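Local coordinates for protein spermidine N(1)-acetyltransferase (Thermoplasma acidophilum, PDB 3K9U) that transfers an acetyl group from acetyl coenzyme A to polyamines such as spermidine, helping to keep these compounds below toxic levels, at residues A87-L92 / C123-H128; I63-A68 / F77-I82; K25-G30 / R129-G134. One frame throughout, in Å; residues are numbered along the deposited sequence.

Interaction 1. Residues A87-L92 / C123-H128; sequences AELLRL and CRLYVH. With ACO (acetyl coenzyme *a), chain G.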
# COMPACT_ATOMS: atom_id res chain seq x y z
N ALA A 87 -20.37 -21.38 -2.69
CA ALA A 87 -19.29 -20.66 -3.36
C ALA A 87 -17.94 -20.93 -2.70
O ALA A 87 -17.84 -21.05 -1.48
CB ALA A 87 -19.58 -19.17 -3.37
N GLU A 88 -16.89 -21.02 -3.50
CA GLU A 88 -15.54 -20.97 -2.95
C GLU A 88 -14.82 -19.77 -3.57
O GLU A 88 -14.81 -19.59 -4.80
CB GLU A 88 -14.76 -22.27 -3.15
CG GLU A 88 -13.32 -22.07 -2.61
CD GLU A 88 -12.53 -23.32 -2.24
OE1 GLU A 88 -12.86 -24.43 -2.66
OE2 GLU A 88 -11.53 -23.15 -1.52
N LEU A 89 -14.30 -18.91 -2.70
CA LEU A 89 -13.51 -17.77 -3.12
C LEU A 89 -12.07 -18.27 -3.24
O LEU A 89 -11.41 -18.55 -2.24
CB LEU A 89 -13.63 -16.62 -2.12
CG LEU A 89 -13.20 -15.23 -2.61
CD1 LEU A 89 -13.57 -14.12 -1.58
CD2 LEU A 89 -11.70 -15.19 -2.92
N LEU A 90 -11.61 -18.45 -4.46
CA LEU A 90 -10.32 -19.11 -4.67
C LEU A 90 -9.19 -18.13 -4.67
O LEU A 90 -8.10 -18.48 -4.28
CB LEU A 90 -10.28 -19.87 -6.00
CG LEU A 90 -11.28 -21.01 -6.16
CD1 LEU A 90 -11.33 -21.41 -7.66
CD2 LEU A 90 -10.94 -22.21 -5.25
N ARG A 91 -9.45 -16.91 -5.12
CA ARG A 91 -8.38 -16.00 -5.54
C ARG A 91 -8.84 -14.54 -5.49
O ARG A 91 -9.87 -14.20 -6.06
CB ARG A 91 -8.04 -16.37 -7.00
CG ARG A 91 -6.60 -16.56 -7.29
CD ARG A 91 -6.27 -17.83 -8.06
NE ARG A 91 -6.96 -18.10 -9.33
CZ ARG A 91 -6.38 -18.21 -10.54
NH1 ARG A 91 -7.12 -18.56 -11.59
NH2 ARG A 91 -5.08 -17.95 -10.74
N LEU A 92 -8.06 -13.68 -4.83
CA LEU A 92 -8.32 -12.24 -4.84
C LEU A 92 -7.05 -11.48 -4.58
O LEU A 92 -6.53 -11.49 -3.46
CB LEU A 92 -9.36 -11.87 -3.78
CG LEU A 92 -9.71 -10.41 -3.54
CD1 LEU A 92 -10.13 -9.80 -4.82
CD2 LEU A 92 -10.82 -10.29 -2.50
N CYS A 123 -20.34 -18.92 1.32
CA CYS A 123 -19.08 -18.76 0.63
C CYS A 123 -17.95 -19.13 1.56
O CYS A 123 -17.90 -18.65 2.68
CB CYS A 123 -18.91 -17.30 0.19
SG CYS A 123 -17.40 -17.04 -0.78
N ARG A 124 -17.03 -19.99 1.11
CA ARG A 124 -15.87 -20.33 1.92
C ARG A 124 -14.59 -19.94 1.24
O ARG A 124 -14.56 -19.70 0.04
CB ARG A 124 -15.85 -21.82 2.31
CG ARG A 124 -16.00 -22.81 1.18
CD ARG A 124 -16.40 -24.22 1.67
NE ARG A 124 -15.22 -25.08 1.80
CZ ARG A 124 -14.62 -25.37 2.95
NH1 ARG A 124 -15.08 -24.90 4.11
NH2 ARG A 124 -13.53 -26.16 2.93
N LEU A 125 -13.52 -19.84 2.02
CA LEU A 125 -12.23 -19.48 1.48
C LEU A 125 -11.11 -19.98 2.38
O LEU A 125 -11.32 -20.20 3.57
CB LEU A 125 -12.14 -17.97 1.28
CG LEU A 125 -12.16 -17.06 2.53
CD1 LEU A 125 -10.74 -16.93 3.16
CD2 LEU A 125 -12.74 -15.69 2.25
N TYR A 126 -9.91 -20.16 1.80
CA TYR A 126 -8.71 -20.44 2.56
C TYR A 126 -7.81 -19.20 2.47
O TYR A 126 -7.58 -18.67 1.40
CB TYR A 126 -7.96 -21.66 1.97
CG TYR A 126 -8.70 -23.00 2.05
CD1 TYR A 126 -8.15 -24.10 2.71
CD2 TYR A 126 -9.93 -23.16 1.45
CE1 TYR A 126 -8.82 -25.34 2.78
CE2 TYR A 126 -10.61 -24.38 1.50
CZ TYR A 126 -10.06 -25.47 2.18
OH TYR A 126 -10.79 -26.64 2.21
N VAL A 127 -7.31 -18.75 3.61
CA VAL A 127 -6.32 -17.68 3.68
C VAL A 127 -5.18 -18.15 4.61
O VAL A 127 -5.42 -18.82 5.65
CB VAL A 127 -6.96 -16.38 4.21
CG1 VAL A 127 -7.62 -16.60 5.56
CG2 VAL A 127 -5.92 -15.21 4.28
N HIS A 128 -3.96 -17.86 4.22
CA HIS A 128 -2.79 -18.18 5.05
C HIS A 128 -2.89 -17.37 6.36
O HIS A 128 -3.16 -16.18 6.35
CB HIS A 128 -1.49 -17.83 4.33
CG HIS A 128 -0.26 -18.46 4.92
ND1 HIS A 128 0.25 -18.09 6.14
CD2 HIS A 128 0.57 -19.42 4.44
CE1 HIS A 128 1.32 -18.81 6.41
NE2 HIS A 128 1.54 -19.63 5.39
N1A ACO G . -1.75 -2.87 4.40
C2A ACO G . -2.33 -3.44 5.47
N3A ACO G . -3.63 -3.81 5.48
C4A ACO G . -4.41 -3.65 4.39
C5A ACO G . -3.80 -3.04 3.21
C6A ACO G . -2.38 -2.65 3.26
N6A ACO G . -1.76 -2.07 2.21
N7A ACO G . -4.75 -2.98 2.29
C8A ACO G . -5.86 -3.50 2.83
N9A ACO G . -5.67 -3.93 4.08
C1B ACO G . -6.75 -4.53 4.94
C2B ACO G . -6.96 -3.82 6.28
O2B ACO G . -7.52 -4.72 7.27
C3B ACO G . -7.94 -2.74 5.98
O3B ACO G . -8.68 -2.34 7.15
P3B ACO G . -8.11 -1.04 7.97
O7A ACO G . -8.57 0.08 7.14
O8A ACO G . -6.59 -1.24 7.98
O9A ACO G . -8.79 -1.25 9.31
C4B ACO G . -8.78 -3.32 4.85
O4B ACO G . -8.01 -4.39 4.29
C5B ACO G . -9.11 -2.32 3.76
O5B ACO G . -10.23 -2.75 2.97
P1A ACO G . -10.23 -2.58 1.37
O1A ACO G . -9.71 -1.20 0.99
O2A ACO G . -11.56 -3.02 0.82
O3A ACO G . -9.10 -3.69 1.00
P2A ACO G . -8.42 -3.81 -0.47
O4A ACO G . -6.94 -3.54 -0.26
O5A ACO G . -9.22 -3.04 -1.51
O6A ACO G . -8.60 -5.35 -0.80
CBP ACO G . -7.20 -7.26 -0.50
CCP ACO G . -8.24 -6.36 0.14
CDP ACO G . -6.86 -8.40 0.44
CEP ACO G . -7.84 -7.85 -1.76
CAP ACO G . -5.94 -6.45 -0.89
OAP ACO G . -5.39 -5.75 0.24
C9P ACO G . -4.85 -7.29 -1.50
O9P ACO G . -4.91 -7.57 -2.69
N8P ACO G . -3.90 -7.70 -0.70
C7P ACO G . -2.82 -8.57 -1.10
C6P ACO G . -3.25 -9.94 -1.61
C5P ACO G . -4.07 -10.75 -0.63
O5P ACO G . -3.79 -10.84 0.55
N4P ACO G . -5.10 -11.43 -1.16
C3P ACO G . -5.90 -12.36 -0.37
C2P ACO G . -5.33 -13.76 -0.48
S1P ACO G . -6.40 -14.99 0.21
C ACO G . -7.29 -15.55 -1.11
O ACO G . -6.99 -15.16 -2.23
CH3 ACO G . -8.41 -16.55 -0.93
O HOH W 1 -9.89 -20.40 -1.11
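Cys123 SG lies 4.0 Å from Ala87 CB and reaches Leu89 CB as well, bridging two side chains of strand 87-92. It stands there because SG is anti to the backbone N (chi1 -176°). Next along this face, Leu125 CB meets Leu89 CB at 4.0 Å, and Tyr138 of helix 132-139, probably the proton donor of the reaction, packs on both leucines. Arg124 ties the parallel backbones on either side of Glu88: its N donates to Ala87 O (2.9 Å), and its O accepts from Leu89 N. Farther on the two strands part, their axes 30° apart; here Leu90 and Arg91 both face Glu79, a classic beta bulge in the part of the strand that leads to the cofactor. A water enters the gap, donating to Leu89 O at 2.6 Å and accepting from Tyr126 N at 2.9 Å. Its other hydrogen goes to OE2 of Glu88, whose extended chain lies on the opposite face of the sheet. That OE2 is also 3.4 Å from CD2 of the Tyr126 ring, approaching obliquely with the carboxylate turned 25° from the ring plane. Beyond the water, the methyl of acetyl coenzyme A lies near Leu89 O, Leu90 O and Tyr126 O. Leu92 O accepts from N4P of the pantetheine arm (2.7 Å), while Leu92 N gives a weak bond to the thioester O. The splayed strands, characteristic of the GNAT fold, thus offer backbone polar atoms to the cofactor; the weak N-H contact would probably help polarise the thioester carbonyl towards attack by the amine.

Interaction 2. Residues I63-A68 / F77-I82; sequences ILFLGA and FIELKI
Phe65 and Glu79 both carry CG anti to the backbone N, with chi1 -159° in Phe65 and -175° in Glu79. From there their side chains cross, and the extended Glu79 chain brings OE2 over the centre of the Phe65 ring, 4.1 Å above its plane. Glu79 CB is 3.7 Å from Phe65 CD1, a contact on the face that this non-hydrogen-bonded pair shares. The ring's edge is occupied too: Ile78 O lies in its plane, 3.4 Å from Phe65 CD1, and Phe77 CD2 comes within 4.0 Å of Phe65 CE1, the two side chains running side by side. The charge of Glu79 is met by Arg91, which makes a salt bridge to OE1. At the other end of this face the Lys81 chain lies alongside Ile63, its CE 3.9 Å from Ile63 CG1. The opposite face is aliphatic. Leu66 CB rests 3.8 Å from Ile78 CG2, Leu64 CB touches Leu80 CD1 at 3.9 Å, and Leu64 CD1 meets the tip of Ile82 at its CD1. Reciprocal N-H to O bonds join Leu64 with Leu80 and Leu66 with Ile78, fixing the antiparallel register of the hairpin 63-70/73-83. Helix 103-118 covers the Ile78 and Leu80 side through Leu107, Ala111 and Met115, while helix 47-59 packs on Ile63 and Phe65 from the other. Within the sheet, strand 3-7 flanks 63-70 and strand 86-94 flanks 73-83, so both strands of the hairpin are internal to the mixed sheet of the acetyltransferase fold.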
# COMPACT_ATOMS: atom_id res chain seq x y z
N ILE A 63 -18.49 -20.25 -12.86
CA ILE A 63 -17.15 -19.71 -12.60
C ILE A 63 -17.13 -18.20 -12.82
O ILE A 63 -17.35 -17.71 -13.93
CB ILE A 63 -16.08 -20.39 -13.46
CG1 ILE A 63 -15.94 -21.87 -13.09
CG2 ILE A 63 -14.71 -19.68 -13.29
CD1 ILE A 63 -15.23 -22.66 -14.18
N LEU A 64 -16.86 -17.45 -11.74
CA LEU A 64 -16.76 -16.01 -11.82
C LEU A 64 -15.31 -15.64 -11.79
O LEU A 64 -14.61 -15.94 -10.80
CB LEU A 64 -17.44 -15.34 -10.63
CG LEU A 64 -18.96 -15.44 -10.44
CD1 LEU A 64 -19.45 -16.87 -10.55
CD2 LEU A 64 -19.33 -14.85 -9.06
N PHE A 65 -14.85 -14.95 -12.83
CA PHE A 65 -13.45 -14.57 -12.94
C PHE A 65 -13.45 -13.13 -13.47
O PHE A 65 -13.61 -12.88 -14.68
CB PHE A 65 -12.74 -15.58 -13.86
CG PHE A 65 -11.22 -15.65 -13.72
CD1 PHE A 65 -10.54 -15.18 -12.61
CD2 PHE A 65 -10.49 -16.27 -14.72
CE1 PHE A 65 -9.15 -15.29 -12.53
CE2 PHE A 65 -9.10 -16.41 -14.64
CZ PHE A 65 -8.43 -15.91 -13.55
N LEU A 66 -13.30 -12.19 -12.53
CA LEU A 66 -13.48 -10.77 -12.81
C LEU A 66 -12.20 -10.00 -12.58
O LEU A 66 -11.41 -10.35 -11.72
CB LEU A 66 -14.56 -10.19 -11.90
CG LEU A 66 -15.87 -10.95 -11.70
CD1 LEU A 66 -16.73 -10.31 -10.63
CD2 LEU A 66 -16.65 -11.03 -13.00
N GLY A 67 -12.01 -8.93 -13.35
CA GLY A 67 -10.91 -7.99 -13.21
C GLY A 67 -11.39 -6.62 -12.74
O GLY A 67 -12.53 -6.21 -13.04
N ALA A 68 -10.54 -5.94 -11.97
CA ALA A 68 -10.73 -4.55 -11.62
C ALA A 68 -9.84 -3.70 -12.52
O ALA A 68 -8.62 -3.87 -12.56
CB ALA A 68 -10.40 -4.31 -10.11
N PHE A 77 -7.91 -8.85 -9.56
CA PHE A 77 -8.91 -9.80 -10.04
C PHE A 77 -9.44 -10.67 -8.93
O PHE A 77 -8.87 -10.73 -7.88
CB PHE A 77 -8.29 -10.70 -11.12
CG PHE A 77 -7.11 -11.51 -10.62
CD1 PHE A 77 -5.81 -10.97 -10.66
CD2 PHE A 77 -7.28 -12.77 -10.10
CE1 PHE A 77 -4.71 -11.70 -10.19
CE2 PHE A 77 -6.18 -13.50 -9.63
CZ PHE A 77 -4.89 -12.96 -9.69
N ILE A 78 -10.53 -11.38 -9.20
CA ILE A 78 -11.13 -12.27 -8.24
C ILE A 78 -11.61 -13.51 -8.97
O ILE A 78 -12.05 -13.42 -10.12
CB ILE A 78 -12.29 -11.58 -7.48
CG1 ILE A 78 -12.66 -12.39 -6.23
CG2 ILE A 78 -13.49 -11.36 -8.42
CD1 ILE A 78 -13.82 -11.79 -5.36
N GLU A 79 -11.49 -14.67 -8.33
CA GLU A 79 -11.95 -15.94 -8.88
C GLU A 79 -12.80 -16.65 -7.84
O GLU A 79 -12.36 -16.85 -6.72
CB GLU A 79 -10.77 -16.84 -9.30
CG GLU A 79 -11.23 -18.18 -10.02
CD GLU A 79 -10.08 -19.08 -10.49
OE1 GLU A 79 -9.23 -19.50 -9.66
OE2 GLU A 79 -10.03 -19.39 -11.71
N LEU A 80 -14.01 -17.05 -8.21
CA LEU A 80 -14.84 -17.91 -7.37
C LEU A 80 -15.47 -19.05 -8.14
O LEU A 80 -15.86 -18.86 -9.28
CB LEU A 80 -15.97 -17.12 -6.71
CG LEU A 80 -15.63 -15.79 -6.07
CD1 LEU A 80 -15.88 -14.70 -7.07
CD2 LEU A 80 -16.50 -15.63 -4.83
N LYS A 81 -15.59 -20.22 -7.50
CA LYS A 81 -16.29 -21.37 -8.06
C LYS A 81 -17.55 -21.68 -7.26
O LYS A 81 -17.55 -21.67 -6.01
CB LYS A 81 -15.41 -22.63 -8.05
CG LYS A 81 -14.87 -23.10 -9.43
CD LYS A 81 -13.35 -22.82 -9.62
CE LYS A 81 -12.87 -23.03 -11.07
NZ LYS A 81 -11.48 -23.62 -11.20
N ILE A 82 -18.63 -21.97 -7.98
CA ILE A 82 -19.84 -22.44 -7.34
C ILE A 82 -20.02 -23.90 -7.65
O ILE A 82 -20.03 -24.27 -8.82
CB ILE A 82 -21.06 -21.66 -7.85
CG1 ILE A 82 -20.93 -20.20 -7.39
CG2 ILE A 82 -22.42 -22.39 -7.43
CD1 ILE A 82 -21.64 -19.20 -8.27

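Interaction 3. Residues K25-G30 / R129-G134; sequences KWTYAG and RQNSVG. With ACO (acetyl coenzyme *a), chain G.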
# COMPACT_ATOMS: atom_id res chain seq x y z
N LYS A 25 4.45 -11.42 -4.63
CA LYS A 25 5.78 -11.09 -4.07
C LYS A 25 5.65 -10.15 -2.87
O LYS A 25 6.42 -10.24 -1.89
CB LYS A 25 6.71 -10.47 -5.12
CG LYS A 25 7.23 -11.44 -6.18
CD LYS A 25 8.14 -10.68 -7.12
CE LYS A 25 8.89 -11.58 -8.07
NZ LYS A 25 9.52 -10.77 -9.17
N TRP A 26 4.68 -9.25 -2.97
CA TRP A 26 4.43 -8.30 -1.90
C TRP A 26 3.67 -8.96 -0.73
O TRP A 26 4.13 -8.87 0.39
CB TRP A 26 3.64 -7.11 -2.43
CG TRP A 26 3.26 -6.11 -1.35
CD1 TRP A 26 4.08 -5.16 -0.78
CD2 TRP A 26 1.97 -5.93 -0.73
NE1 TRP A 26 3.37 -4.40 0.14
CE2 TRP A 26 2.09 -4.88 0.20
CE3 TRP A 26 0.73 -6.55 -0.89
CZ2 TRP A 26 1.01 -4.42 0.95
CZ3 TRP A 26 -0.35 -6.10 -0.11
CH2 TRP A 26 -0.19 -5.04 0.79
N THR A 27 2.55 -9.62 -0.99
CA THR A 27 1.73 -10.23 0.07
C THR A 27 2.42 -11.34 0.86
O THR A 27 2.19 -11.50 2.04
CB THR A 27 0.47 -10.90 -0.48
OG1 THR A 27 -0.11 -10.10 -1.51
CG2 THR A 27 -0.55 -11.09 0.66
N TYR A 28 3.24 -12.14 0.20
CA TYR A 28 3.83 -13.29 0.86
C TYR A 28 5.32 -13.09 1.20
O TYR A 28 6.03 -14.05 1.51
CB TYR A 28 3.59 -14.52 -0.01
CG TYR A 28 2.11 -14.83 -0.20
CD1 TYR A 28 1.38 -15.40 0.80
CD2 TYR A 28 1.47 -14.60 -1.42
CE1 TYR A 28 0.02 -15.71 0.65
CE2 TYR A 28 0.11 -14.89 -1.59
CZ TYR A 28 -0.61 -15.45 -0.54
OH TYR A 28 -1.94 -15.75 -0.67
N ALA A 29 5.79 -11.85 1.15
CA ALA A 29 7.20 -11.57 1.45
C ALA A 29 7.66 -12.14 2.80
O ALA A 29 8.74 -12.75 2.90
CB ALA A 29 7.52 -10.04 1.38
N GLY A 30 6.88 -11.99 3.86
CA GLY A 30 7.37 -12.58 5.13
C GLY A 30 7.06 -14.07 5.37
O GLY A 30 7.36 -14.60 6.45
N ARG A 129 -2.66 -18.04 7.48
CA ARG A 129 -2.75 -17.42 8.80
C ARG A 129 -1.79 -16.27 9.04
O ARG A 129 -2.08 -15.42 9.85
CB ARG A 129 -2.55 -18.49 9.88
CG ARG A 129 -1.09 -18.96 10.01
CD ARG A 129 -1.01 -20.46 10.30
NE ARG A 129 -1.40 -20.81 11.66
CZ ARG A 129 -2.07 -21.91 12.02
NH1 ARG A 129 -2.35 -22.11 13.31
NH2 ARG A 129 -2.49 -22.79 11.11
N GLN A 130 -0.64 -16.21 8.35
CA GLN A 130 0.23 -15.02 8.50
C GLN A 130 -0.10 -13.89 7.53
O GLN A 130 0.51 -12.84 7.58
CB GLN A 130 1.71 -15.37 8.37
CG GLN A 130 2.21 -16.41 9.35
CD GLN A 130 3.65 -16.77 9.05
OE1 GLN A 130 3.96 -17.91 8.72
NE2 GLN A 130 4.52 -15.76 9.11
N ASN A 131 -1.04 -14.11 6.62
CA ASN A 131 -1.42 -13.04 5.72
C ASN A 131 -2.44 -12.17 6.46
O ASN A 131 -3.66 -12.31 6.32
CB ASN A 131 -1.96 -13.56 4.39
CG ASN A 131 -2.42 -12.45 3.46
OD1 ASN A 131 -2.21 -11.28 3.76
ND2 ASN A 131 -3.07 -12.83 2.34
N SER A 132 -1.89 -11.30 7.28
CA SER A 132 -2.65 -10.36 8.10
C SER A 132 -3.51 -9.41 7.24
O SER A 132 -4.63 -9.04 7.63
CB SER A 132 -1.64 -9.55 8.92
OG SER A 132 -2.26 -8.96 10.03
N VAL A 133 -2.98 -9.01 6.08
CA VAL A 133 -3.66 -8.10 5.13
C VAL A 133 -4.96 -8.72 4.59
O VAL A 133 -6.04 -8.17 4.72
CB VAL A 133 -2.70 -7.75 3.92
CG1 VAL A 133 -3.43 -6.93 2.86
CG2 VAL A 133 -1.38 -7.00 4.42
N GLY A 134 -4.84 -9.88 3.97
CA GLY A 134 -5.99 -10.66 3.54
C GLY A 134 -6.92 -11.09 4.66
O GLY A 134 -8.13 -10.96 4.55
N1A ACO G . -1.75 -2.87 4.40
C2A ACO G . -2.33 -3.44 5.47
N3A ACO G . -3.63 -3.81 5.48
C4A ACO G . -4.41 -3.65 4.39
C5A ACO G . -3.80 -3.04 3.21
C6A ACO G . -2.38 -2.65 3.26
N6A ACO G . -1.76 -2.07 2.21
N7A ACO G . -4.75 -2.98 2.29
C8A ACO G . -5.86 -3.50 2.83
N9A ACO G . -5.67 -3.93 4.08
C1B ACO G . -6.75 -4.53 4.94
C2B ACO G . -6.96 -3.82 6.28
O2B ACO G . -7.52 -4.72 7.27
C3B ACO G . -7.94 -2.74 5.98
O3B ACO G . -8.68 -2.34 7.15
P3B ACO G . -8.11 -1.04 7.97
O7A ACO G . -8.57 0.08 7.14
O8A ACO G . -6.59 -1.24 7.98
O9A ACO G . -8.79 -1.25 9.31
C4B ACO G . -8.78 -3.32 4.85
O4B ACO G . -8.01 -4.39 4.29
C5B ACO G . -9.11 -2.32 3.76
O5B ACO G . -10.23 -2.75 2.97
P1A ACO G . -10.23 -2.58 1.37
O1A ACO G . -9.71 -1.20 0.99
O2A ACO G . -11.56 -3.02 0.82
O3A ACO G . -9.10 -3.69 1.00
P2A ACO G . -8.42 -3.81 -0.47
O4A ACO G . -6.94 -3.54 -0.26
O5A ACO G . -9.22 -3.04 -1.51
O6A ACO G . -8.60 -5.35 -0.80
CBP ACO G . -7.20 -7.26 -0.50
CCP ACO G . -8.24 -6.36 0.14
CDP ACO G . -6.86 -8.40 0.44
CEP ACO G . -7.84 -7.85 -1.76
CAP ACO G . -5.94 -6.45 -0.89
OAP ACO G . -5.39 -5.75 0.24
C9P ACO G . -4.85 -7.29 -1.50
O9P ACO G . -4.91 -7.57 -2.69
N8P ACO G . -3.90 -7.70 -0.70
C7P ACO G . -2.82 -8.57 -1.10
C6P ACO G . -3.25 -9.94 -1.61
C5P ACO G . -4.07 -10.75 -0.63
O5P ACO G . -3.79 -10.84 0.55
N4P ACO G . -5.10 -11.43 -1.16
C3P ACO G . -5.90 -12.36 -0.37
C2P ACO G . -5.33 -13.76 -0.48
S1P ACO G . -6.40 -14.99 0.21
C ACO G . -7.29 -15.55 -1.11
O ACO G . -6.99 -15.16 -2.23
CH3 ACO G . -8.41 -16.55 -0.93
O HOH W 2 -3.56 -16.12 1.67
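Trp26 and Val133 meet obliquely, Trp26 CH2 lying 4.3 Å from Val133 CG1, and the indole's six-membered ring also borders the cofactor. The pantetheine arm runs at its edge, with C7P 3.6 Å from Trp26 CZ3, while Trp26 CH2 is equally close to the adenine amino N6A. The indole NE1 donates to Glu97 O of the second subunit. One face of the Tyr28 ring carries Thr27 CB, 3.9 Å above the plane and offset toward the rim; Tyr28 OH is hydrogen-bonded to Tyr93 OH. Thr27 CG2 in turn rests 3.5 Å from Asn131 ND2. With CG anti to the backbone N (chi1 177°), the Asn131 amide is carried toward Thr27 and the pantetheine arm, and both of its ends are used. ND2 donates almost straight (172°) to the pantetheine O5P at 2.8 Å, and OD1 accepts from Gly134 N at 3.0 Å, a donor standing 55° out of the carbonyl plane. A water held by Tyr28 OH makes a weak further link to ND2. An alanine in place of Asn131 would probably leave O5P without this donor and the first turn of helix 132-139 without its side-chain cap. Asn131 is thus an N-cap that doubles as a cofactor ligand, tying the start of that helix to the acetyl-CoA site of a GNAT enzyme, with the end of helix 13-27 packed against both the amide and the arm.

In the fold
Interactions 1 and 2 share one mixed sheet, their centres about 11 Å apart. Strands 73-83 and 86-94 are neighbours there, joined between the two contacts by a probable hydrogen bond from Glu88 N to Lys81 O. Along the chain interaction 2 closes before interaction 1 opens, and interaction 3 spans both, bringing helix 13-27 up to the turn after strand 122-128. Interactions 1 and 3 lie about 15 Å apart between centres and touch where Val127 packs on Gly134; both line the same acetyl coenzyme A. Interactions 2 and 3 stay about 10 Å apart at their nearest atoms. The hairpin lies next to strand 86-94 in the sheet, whereas the other two contacts touch the cofactor directly.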